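Local structure of TatD-related deoxyribonuclease (Thermotoga maritima, 1J6O) at residues Glu83-His88 and Gln118-Val123; Glu149-Glu154 and Lys174-Leu179; Val204-Ile209 and Glu238-Val243. The protein probably acts as a metal-dependent DNA nuclease of the TatD family, hydrolysing phosphodiester bonds with the help of divalent cations. One frame throughout, in Å; residues are numbered along the deposited sequence.

Interaction 1. Residues Glu83-His88 and Gln118-Val123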
loop_
_atom_site.group_PDB
_atom_site.type_symbol
_atom_site.label_atom_id
_atom_site.label_comp_id
_atom_site.label_asym_id
_atom_site.label_seq_id
_atom_site.Cartn_x
_atom_site.Cartn_y
_atom_site.Cartn_z
ATOM N N GLU A 83 -10.965 1.797 22.836
ATOM C CA GLU A 83 -12.256 2.360 22.476
ATOM C C GLU A 83 -12.175 3.647 21.657
ATOM O O GLU A 83 -13.046 3.912 20.829
ATOM C CB GLU A 83 -13.094 2.615 23.757
ATOM N N ASP A 84 -11.141 4.443 21.880
ATOM C CA ASP A 84 -10.995 5.695 21.156
ATOM C C ASP A 84 -9.991 5.616 20.024
ATOM O O ASP A 84 -9.442 6.643 19.619
ATOM C CB ASP A 84 -10.581 6.794 22.135
ATOM N N PHE A 85 -9.764 4.422 19.486
ATOM C CA PHE A 85 -8.783 4.303 18.400
ATOM C C PHE A 85 -9.008 5.158 17.148
ATOM O O PHE A 85 -8.044 5.664 16.550
ATOM C CB PHE A 85 -8.555 2.817 18.059
ATOM C CG PHE A 85 -9.318 2.315 16.874
ATOM C CD1 PHE A 85 -10.583 1.759 17.032
ATOM C CD2 PHE A 85 -8.740 2.340 15.605
ATOM C CE1 PHE A 85 -11.271 1.226 15.942
ATOM C CE2 PHE A 85 -9.411 1.812 14.509
ATOM C CZ PHE A 85 -10.685 1.249 14.672
ATOM N N ILE A 86 -10.257 5.358 16.768
ATOM C CA ILE A 86 -10.528 6.167 15.587
ATOM C C ILE A 86 -10.178 7.634 15.861
ATOM O O ILE A 86 -9.673 8.337 14.983
ATOM C CB ILE A 86 -11.998 6.038 15.165
ATOM C CG1 ILE A 86 -12.245 4.664 14.540
ATOM C CG2 ILE A 86 -12.364 7.141 14.151
ATOM C CD1 ILE A 86 -11.463 4.428 13.273
ATOM N N GLU A 87 -10.456 8.100 17.076
ATOM C CA GLU A 87 -10.149 9.482 17.436
ATOM C C GLU A 87 -8.642 9.675 17.429
ATOM O O GLU A 87 -8.123 10.730 17.057
ATOM C CB GLU A 87 -10.660 9.815 18.838
ATOM C CG GLU A 87 -12.125 10.143 18.918
ATOM C CD GLU A 87 -12.418 11.023 20.122
ATOM O OE1 GLU A 87 -11.979 10.660 21.249
ATOM O OE2 GLU A 87 -13.071 12.076 19.941
ATOM N N HIS A 88 -7.941 8.649 17.882
ATOM C CA HIS A 88 -6.498 8.717 17.920
ATOM C C HIS A 88 -5.919 8.775 16.489
ATOM O O HIS A 88 -4.956 9.497 16.244
ATOM C CB HIS A 88 -5.961 7.516 18.671
ATOM C CG HIS A 88 -4.602 7.738 19.249
ATOM N ND1 HIS A 88 -4.231 7.248 20.484
ATOM C CD2 HIS A 88 -3.508 8.361 18.747
ATOM C CE1 HIS A 88 -2.965 7.555 20.715
ATOM N NE2 HIS A 88 -2.503 8.230 19.676
ATOM N N GLN A 118 -12.630 -8.040 12.983
ATOM C CA GLN A 118 -11.871 -7.435 11.863
ATOM C C GLN A 118 -12.809 -6.545 11.051
ATOM O O GLN A 118 -12.476 -5.414 10.678
ATOM C CB GLN A 118 -11.334 -8.516 10.925
ATOM C CG GLN A 118 -10.170 -9.317 11.492
ATOM C CD GLN A 118 -9.596 -10.223 10.455
ATOM O OE1 GLN A 118 -9.468 -9.835 9.285
ATOM N NE2 GLN A 118 -9.230 -11.444 10.861
ATOM N N LYS A 119 -13.981 -7.091 10.741
ATOM C CA LYS A 119 -14.967 -6.345 9.972
ATOM C C LYS A 119 -15.347 -5.019 10.613
ATOM O O LYS A 119 -15.383 -4.012 9.922
ATOM C CB LYS A 119 -16.237 -7.172 9.771
ATOM C CG LYS A 119 -16.098 -8.250 8.752
ATOM C CD LYS A 119 -17.397 -9.049 8.722
ATOM C CE LYS A 119 -17.464 -10.042 7.595
ATOM N NZ LYS A 119 -18.838 -10.677 7.616
ATOM N N ARG A 120 -15.600 -4.986 11.924
ATOM C CA ARG A 120 -15.978 -3.708 12.516
ATOM C C ARG A 120 -14.860 -2.667 12.499
ATOM O O ARG A 120 -15.107 -1.487 12.248
ATOM C CB ARG A 120 -16.524 -3.884 13.944
ATOM C CG ARG A 120 -15.493 -4.090 15.022
ATOM C CD ARG A 120 -15.958 -3.520 16.371
ATOM N NE ARG A 120 -14.937 -2.604 16.885
ATOM C CZ ARG A 120 -15.182 -1.394 17.391
ATOM N NH1 ARG A 120 -16.432 -0.935 17.478
ATOM N NH2 ARG A 120 -14.168 -0.624 17.761
ATOM N N VAL A 121 -13.639 -3.114 12.773
ATOM C CA VAL A 121 -12.464 -2.232 12.793
ATOM C C VAL A 121 -12.176 -1.692 11.385
ATOM O O VAL A 121 -11.764 -0.530 11.223
ATOM C CB VAL A 121 -11.239 -3.006 13.353
ATOM C CG1 VAL A 121 -9.937 -2.234 13.126
ATOM C CG2 VAL A 121 -11.446 -3.262 14.868
ATOM N N PHE A 122 -12.406 -2.532 10.382
ATOM C CA PHE A 122 -12.193 -2.168 8.973
ATOM C C PHE A 122 -13.261 -1.136 8.603
ATOM O O PHE A 122 -12.977 -0.081 8.038
ATOM C CB PHE A 122 -12.324 -3.421 8.109
ATOM C CG PHE A 122 -12.195 -3.173 6.614
ATOM C CD1 PHE A 122 -11.338 -2.196 6.112
ATOM C CD2 PHE A 122 -12.836 -4.010 5.717
ATOM C CE1 PHE A 122 -11.117 -2.071 4.737
ATOM C CE2 PHE A 122 -12.625 -3.901 4.319
ATOM C CZ PHE A 122 -11.760 -2.930 3.832
ATOM N N VAL A 123 -14.510 -1.439 8.952
ATOM C CA VAL A 123 -15.589 -0.511 8.646
ATOM C C VAL A 123 -15.353 0.849 9.296
ATOM O O VAL A 123 -15.547 1.883 8.677
ATOM C CB VAL A 123 -16.958 -1.080 9.114
ATOM C CG1 VAL A 123 -18.019 0.018 9.103
ATOM C CG2 VAL A 123 -17.373 -2.215 8.199
HETATM O O HOH W 1 -13.670 1.111 19.602
#

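Interaction 2. Residues Glu149-Glu154 and Lys174-Leu179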
loop_
_atom_site.group_PDB
_atom_site.type_symbol
_atom_site.label_atom_id
_atom_site.label_comp_id
_atom_site.label_asym_id
_atom_site.label_seq_id
_atom_site.Cartn_x
_atom_site.Cartn_y
_atom_site.Cartn_z
ATOM N N GLU A 149 -17.877 -6.576 -0.495
ATOM C CA GLU A 149 -19.203 -6.286 0.049
ATOM C C GLU A 149 -19.160 -5.085 1.001
ATOM O O GLU A 149 -19.998 -4.187 0.932
ATOM C CB GLU A 149 -19.740 -7.504 0.811
ATOM C CG GLU A 149 -20.399 -8.575 -0.044
ATOM C CD GLU A 149 -21.726 -8.117 -0.645
ATOM O OE1 GLU A 149 -22.507 -7.450 0.072
ATOM O OE2 GLU A 149 -21.988 -8.440 -1.824
ATOM N N ILE A 150 -18.176 -5.070 1.894
ATOM C CA ILE A 150 -18.051 -3.976 2.846
ATOM C C ILE A 150 -17.757 -2.632 2.179
ATOM O O ILE A 150 -18.409 -1.633 2.450
ATOM C CB ILE A 150 -16.936 -4.281 3.859
ATOM C CG1 ILE A 150 -17.375 -5.446 4.756
ATOM C CG2 ILE A 150 -16.626 -3.051 4.695
ATOM C CD1 ILE A 150 -16.308 -5.878 5.779
ATOM N N LEU A 151 -16.772 -2.612 1.297
ATOM C CA LEU A 151 -16.418 -1.365 0.613
ATOM C C LEU A 151 -17.555 -0.781 -0.226
ATOM O O LEU A 151 -17.854 0.412 -0.142
ATOM C CB LEU A 151 -15.177 -1.605 -0.252
ATOM C CG LEU A 151 -13.907 -1.805 0.590
ATOM C CD1 LEU A 151 -12.819 -2.530 -0.178
ATOM C CD2 LEU A 151 -13.436 -0.448 1.066
ATOM N N ARG A 152 -18.212 -1.624 -1.013
ATOM C CA ARG A 152 -19.302 -1.138 -1.844
ATOM C C ARG A 152 -20.493 -0.704 -1.002
ATOM O O ARG A 152 -21.350 0.042 -1.468
ATOM C CB ARG A 152 -19.723 -2.209 -2.861
ATOM C CG ARG A 152 -20.435 -3.430 -2.291
ATOM C CD ARG A 152 -21.105 -4.231 -3.421
ATOM N NE ARG A 152 -22.025 -5.276 -2.959
ATOM C CZ ARG A 152 -22.897 -5.128 -1.958
ATOM N NH1 ARG A 152 -22.971 -3.977 -1.293
ATOM N NH2 ARG A 152 -23.714 -6.126 -1.633
ATOM N N THR A 153 -20.536 -1.154 0.245
ATOM C CA THR A 153 -21.631 -0.800 1.137
ATOM C C THR A 153 -21.633 0.665 1.572
ATOM O O THR A 153 -22.701 1.259 1.726
ATOM C CB THR A 153 -21.649 -1.695 2.406
ATOM O OG1 THR A 153 -22.000 -3.037 2.040
ATOM C CG2 THR A 153 -22.660 -1.162 3.427
ATOM N N GLU A 154 -20.471 1.274 1.781
ATOM C CA GLU A 154 -20.558 2.656 2.189
ATOM C C GLU A 154 -19.954 3.778 1.373
ATOM O O GLU A 154 -19.516 3.596 0.240
ATOM C CB GLU A 154 -20.168 2.817 3.656
ATOM C CG GLU A 154 -19.005 2.027 4.187
ATOM C CD GLU A 154 -19.081 2.003 5.706
ATOM O OE1 GLU A 154 -19.387 3.068 6.285
ATOM O OE2 GLU A 154 -18.854 0.942 6.319
ATOM N N LYS A 174 -10.940 -6.714 -11.592
ATOM C CA LYS A 174 -11.883 -5.866 -12.290
ATOM C C LYS A 174 -12.945 -5.312 -11.347
ATOM O O LYS A 174 -13.317 -4.146 -11.433
ATOM C CB LYS A 174 -12.534 -6.641 -13.443
ATOM C CG LYS A 174 -13.509 -5.803 -14.247
ATOM C CD LYS A 174 -13.564 -6.277 -15.692
ATOM C CE LYS A 174 -14.758 -5.662 -16.386
ATOM N NZ LYS A 174 -15.967 -5.964 -15.562
ATOM N N LYS A 175 -13.427 -6.139 -10.429
ATOM C CA LYS A 175 -14.445 -5.677 -9.493
ATOM C C LYS A 175 -13.952 -4.511 -8.644
ATOM O O LYS A 175 -14.686 -3.553 -8.414
ATOM C CB LYS A 175 -14.880 -6.820 -8.570
ATOM C CG LYS A 175 -15.578 -7.983 -9.283
ATOM C CD LYS A 175 -17.030 -7.681 -9.645
ATOM C CE LYS A 175 -17.944 -7.661 -8.425
ATOM N NZ LYS A 175 -19.397 -7.760 -8.825
ATOM N N PHE A 176 -12.710 -4.595 -8.177
ATOM C CA PHE A 176 -12.167 -3.523 -7.352
ATOM C C PHE A 176 -11.810 -2.307 -8.189
ATOM O O PHE A 176 -12.024 -1.161 -7.772
ATOM C CB PHE A 176 -10.974 -4.049 -6.560
ATOM C CG PHE A 176 -11.381 -4.789 -5.323
ATOM C CD1 PHE A 176 -11.649 -4.090 -4.146
ATOM C CD2 PHE A 176 -11.548 -6.174 -5.341
ATOM C CE1 PHE A 176 -12.079 -4.770 -2.990
ATOM C CE2 PHE A 176 -11.977 -6.865 -4.196
ATOM C CZ PHE A 176 -12.244 -6.150 -3.013
ATOM N N ILE A 177 -11.277 -2.551 -9.377
ATOM C CA ILE A 177 -10.929 -1.430 -10.244
ATOM C C ILE A 177 -12.232 -0.677 -10.540
ATOM O O ILE A 177 -12.279 0.562 -10.515
ATOM C CB ILE A 177 -10.311 -1.925 -11.548
ATOM C CG1 ILE A 177 -8.872 -2.370 -11.278
ATOM C CG2 ILE A 177 -10.399 -0.842 -12.634
ATOM C CD1 ILE A 177 -8.214 -2.928 -12.480
ATOM N N ASP A 178 -13.309 -1.420 -10.788
ATOM C CA ASP A 178 -14.572 -0.761 -11.076
ATOM C C ASP A 178 -15.094 0.038 -9.902
ATOM O O ASP A 178 -15.820 0.997 -10.095
ATOM C CB ASP A 178 -15.629 -1.764 -11.540
ATOM C CG ASP A 178 -15.386 -2.238 -12.953
ATOM O OD1 ASP A 178 -14.660 -1.528 -13.700
ATOM O OD2 ASP A 178 -15.926 -3.310 -13.320
ATOM N N LEU A 179 -14.716 -0.346 -8.683
ATOM C CA LEU A 179 -15.165 0.374 -7.491
ATOM C C LEU A 179 -14.344 1.655 -7.359
ATOM O O LEU A 179 -14.698 2.560 -6.589
ATOM C CB LEU A 179 -14.981 -0.503 -6.239
ATOM C CG LEU A 179 -15.630 -0.121 -4.908
ATOM C CD1 LEU A 179 -17.104 0.176 -5.109
ATOM C CD2 LEU A 179 -15.467 -1.286 -3.917
#

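Interaction 3. Residues Val204-Ile209 and Glu238-Val243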
loop_
_atom_site.group_PDB
_atom_site.type_symbol
_atom_site.label_atom_id
_atom_site.label_comp_id
_atom_site.label_asym_id
_atom_site.label_seq_id
_atom_site.Cartn_x
_atom_site.Cartn_y
_atom_site.Cartn_z
ATOM N N VAL A 204 -4.991 -6.193 -16.763
ATOM C CA VAL A 204 -5.358 -4.901 -16.201
ATOM C C VAL A 204 -4.670 -3.689 -16.821
ATOM O O VAL A 204 -5.297 -2.651 -17.026
ATOM C CB VAL A 204 -5.119 -4.907 -14.677
ATOM C CG1 VAL A 204 -5.387 -3.536 -14.102
ATOM C CG2 VAL A 204 -6.043 -5.949 -14.024
ATOM N N GLY A 205 -3.377 -3.801 -17.093
ATOM C CA GLY A 205 -2.699 -2.673 -17.686
ATOM C C GLY A 205 -2.218 -1.627 -16.699
ATOM O O GLY A 205 -2.568 -1.649 -15.518
ATOM N N LEU A 206 -1.448 -0.676 -17.214
ATOM C CA LEU A 206 -0.890 0.389 -16.406
ATOM C C LEU A 206 -1.799 1.446 -15.804
ATOM O O LEU A 206 -1.411 2.112 -14.856
ATOM C CB LEU A 206 0.223 1.091 -17.186
ATOM C CG LEU A 206 1.479 0.256 -17.498
ATOM C CD1 LEU A 206 2.462 1.133 -18.263
ATOM C CD2 LEU A 206 2.154 -0.230 -16.215
ATOM N N GLU A 207 -3.006 1.615 -16.328
ATOM C CA GLU A 207 -3.891 2.627 -15.785
ATOM C C GLU A 207 -4.397 2.301 -14.378
ATOM O O GLU A 207 -4.833 3.190 -13.644
ATOM C CB GLU A 207 -5.099 2.796 -16.716
ATOM C CG GLU A 207 -5.952 4.002 -16.419
ATOM C CD GLU A 207 -7.202 4.071 -17.291
ATOM O OE1 GLU A 207 -7.121 3.705 -18.488
ATOM O OE2 GLU A 207 -8.258 4.506 -16.776
ATOM N N TYR A 208 -4.291 1.044 -13.975
ATOM C CA TYR A 208 -4.789 0.671 -12.654
ATOM C C TYR A 208 -3.820 0.097 -11.644
ATOM O O TYR A 208 -4.240 -0.535 -10.689
ATOM C CB TYR A 208 -5.937 -0.317 -12.844
ATOM C CG TYR A 208 -7.014 0.251 -13.730
ATOM C CD1 TYR A 208 -7.710 1.393 -13.342
ATOM C CD2 TYR A 208 -7.285 -0.301 -14.980
ATOM C CE1 TYR A 208 -8.651 1.993 -14.182
ATOM C CE2 TYR A 208 -8.236 0.297 -15.838
ATOM C CZ TYR A 208 -8.903 1.442 -15.421
ATOM O OH TYR A 208 -9.824 2.070 -16.226
ATOM N N ILE A 209 -2.536 0.331 -11.817
ATOM C CA ILE A 209 -1.604 -0.228 -10.852
ATOM C C ILE A 209 -0.567 0.744 -10.296
ATOM O O ILE A 209 -0.223 1.732 -10.935
ATOM C CB ILE A 209 -0.811 -1.387 -11.476
ATOM C CG1 ILE A 209 -0.039 -0.880 -12.680
ATOM C CG2 ILE A 209 -1.757 -2.515 -11.951
ATOM C CD1 ILE A 209 0.935 -1.884 -13.259
ATOM N N GLU A 238 10.828 -3.969 -13.946
ATOM C CA GLU A 238 11.390 -4.763 -15.033
ATOM C C GLU A 238 10.414 -5.847 -15.446
ATOM O O GLU A 238 10.071 -5.971 -16.626
ATOM C CB GLU A 238 12.709 -5.382 -14.593
ATOM C CG GLU A 238 13.298 -6.374 -15.562
ATOM C CD GLU A 238 14.702 -6.771 -15.146
ATOM O OE1 GLU A 238 14.903 -7.041 -13.938
ATOM O OE2 GLU A 238 15.595 -6.810 -16.025
ATOM N N THR A 239 9.939 -6.623 -14.483
ATOM C CA THR A 239 8.995 -7.684 -14.802
ATOM C C THR A 239 7.720 -7.133 -15.429
ATOM O O THR A 239 7.243 -7.661 -16.448
ATOM C CB THR A 239 8.654 -8.525 -13.537
ATOM O OG1 THR A 239 9.832 -9.224 -13.109
ATOM C CG2 THR A 239 7.544 -9.538 -13.815
ATOM N N ILE A 240 7.157 -6.079 -14.836
ATOM C CA ILE A 240 5.930 -5.509 -15.387
ATOM C C ILE A 240 6.127 -5.070 -16.821
ATOM O O ILE A 240 5.268 -5.323 -17.670
ATOM C CB ILE A 240 5.433 -4.317 -14.545
ATOM C CG1 ILE A 240 5.004 -4.833 -13.160
ATOM C CG2 ILE A 240 4.267 -3.597 -15.249
ATOM C CD1 ILE A 240 4.628 -3.707 -12.184
ATOM N N SER A 241 7.250 -4.422 -17.098
ATOM C CA SER A 241 7.525 -3.963 -18.456
ATOM C C SER A 241 7.643 -5.151 -19.422
ATOM O O SER A 241 7.166 -5.101 -20.566
ATOM C CB SER A 241 8.813 -3.132 -18.483
ATOM O OG SER A 241 9.972 -3.936 -18.285
ATOM N N GLN A 242 8.249 -6.238 -18.964
ATOM C CA GLN A 242 8.400 -7.392 -19.838
ATOM C C GLN A 242 7.066 -8.071 -20.101
ATOM O O GLN A 242 6.750 -8.447 -21.234
ATOM C CB GLN A 242 9.389 -8.374 -19.219
ATOM C CG GLN A 242 10.733 -7.722 -19.003
ATOM C CD GLN A 242 11.701 -8.588 -18.261
ATOM O OE1 GLN A 242 11.308 -9.428 -17.444
ATOM N NE2 GLN A 242 12.987 -8.382 -18.520
ATOM N N VAL A 243 6.266 -8.216 -19.055
ATOM C CA VAL A 243 4.971 -8.859 -19.224
ATOM C C VAL A 243 4.024 -8.049 -20.114
ATOM O O VAL A 243 3.195 -8.625 -20.842
ATOM C CB VAL A 243 4.301 -9.114 -17.850
ATOM C CG1 VAL A 243 2.802 -9.394 -18.031
ATOM C CG2 VAL A 243 4.977 -10.309 -17.144
#

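Interaction 1. Residues Glu83-His88 and Gln118-Val123
R120 NH2 lies close to the rim of the F85 ring and is held by two polar partners. A water accepts from R120 NH2 at 2.6 Å, and E124, one turn further along the same helix, forms a salt bridge with it. The same water donates to E83 O at 3.1 Å, which links the guanidinium to the turn just ahead of helix 85-92. R120 CG stands between the backbone N and the carbonyl carbon (chi1 78°), and the chain then bends at chi2 and chi3, carrying its terminal nitrogen across to F85. There R120 NH2 approaches F85 CE1 to 3.9 Å at the ring edge, near its plane. With guanidinium and ring planes 62° apart, the group does not stack on the aromatic face.

Helices 85-92 and 115-132 follow strands 67-71 and 98-107, so they are neighbours in the outer helical layer of the TIM barrel. The apolar part of the contact lies deeper between them. F85 CZ meets V121 CG1 at 3.9 Å, the methyl standing oblique to the ring. V121 O is also near, 4.0 Å from F85 CZ. Over one face of F85, I86 CG1 sits 3.7 Å above the plane, offset toward the rim. E124 and Q125 extend the surface against which the ring rests, and Q125 NE2 donates a hydrogen bond to V121 O.

Interaction 2. Residues Glu149-Glu154 and Lys174-Leu179
L179 and L151 bury the most surface here, and they meet where helix 170-179 faces helix 144-153. L179 CG is anti to the backbone N (chi1 -167°), which sends both methyls across the interface. L179 CD2 rests 3.7 Å from L151 CB and 4.0 Å from R152 N, while L179 CD1 lies alongside the start of the next side chain, 4.2 Å from R152 CB. The leucine tip is thus set against two consecutive residues of the facing helix. From R152 only the backbone and base of the side chain take part. Its extended chain leads away to a salt bridge with E149, one turn back.

L151 uses its other end on a second partner. L151 CD1 comes 3.7 Å from F176 CE1, in the plane of the ring and at its edge, the two side chains crossing at about a right angle. The ring is met end-on by the methyl instead of being covered by it. Shortening L179 to an alanine removes CG and both methyls, which is likely to open a gap beside L151 CB and R152 CB.

No hydrogen bond joins the two segments, and the axes of these short segments come within 11.2 Å at closest approach, 16° from parallel. L151 also packs on I126 and F181, between the helix layer and the sheet. Nearly parallel helices joined through large apolar side chains, one following strand 136-141 and the other strand 161-163, are the pattern of consecutive helices around a TIM barrel.

Interaction 3. Residues Val204-Ile209 and Glu238-Val243
The entry into strand 209-211, the last of the TIM-barrel sheet, packs here against helix 233-244. Directly after helix 195-204, G205 (phi 84°) turns the chain out of the helical path. A short connection then leads to I209, the first residue of the strand. L206 and I209 both reach I240 on the facing helix, and both use the same methyl: L206 CD2 lies 4.1 Å from I240 CG2, and I209 CD1 lies 4.2 Å from it. I240 CG2 is anti to its own backbone N, with CG1 turned beside that nitrogen (chi1 -66°). This places the short branch of the isoleucine at the two aliphatic tips. I240 contributes about half of the 82 Å² buried, its 42 Å² set against 25 Å² on I209 and 15 Å² on L206, so one helix side chain faces two from the incoming chain. The backbones stay well apart, with L206 CA 9.1 Å from I240 CA at their nearest, and the join rests on side-chain ends. These are loose van der Waals contacts that bury little surface, and no hydrogen bond passes between the segments.

I240 and I209 both extend inward onto I185 of strand 181-185, and I240 further touches V251 of helix 248-264, as does S241 beside it. That last helix also supplies N258, whose ND2 donates to I209 O. T239 and V243 flank the contact by packing on R198 of helix 195-204.

Overall arrangement
Read from the N terminus, the three contacts come in series, none enclosing or crossing another. Interaction 1 closes a loop that contains strand 98-107; interaction 2 then closes a shorter one around strand 161-163. Interaction 3 closes a loop of 28 residues holding the rest of strand 209-211 and the start of helix 233-244. Interactions 1 and 2 adjoin through I150, which packs against K119, F122 and V123. Interactions 2 and 3 adjoin through I177, which meets V204 and Y208. Interactions 1 and 3 do not touch, their centres lying 34 Å apart. Together the three interactions tie the helical layer round a barrel whose strands, and residues just after them, supply the predicted metal ligands.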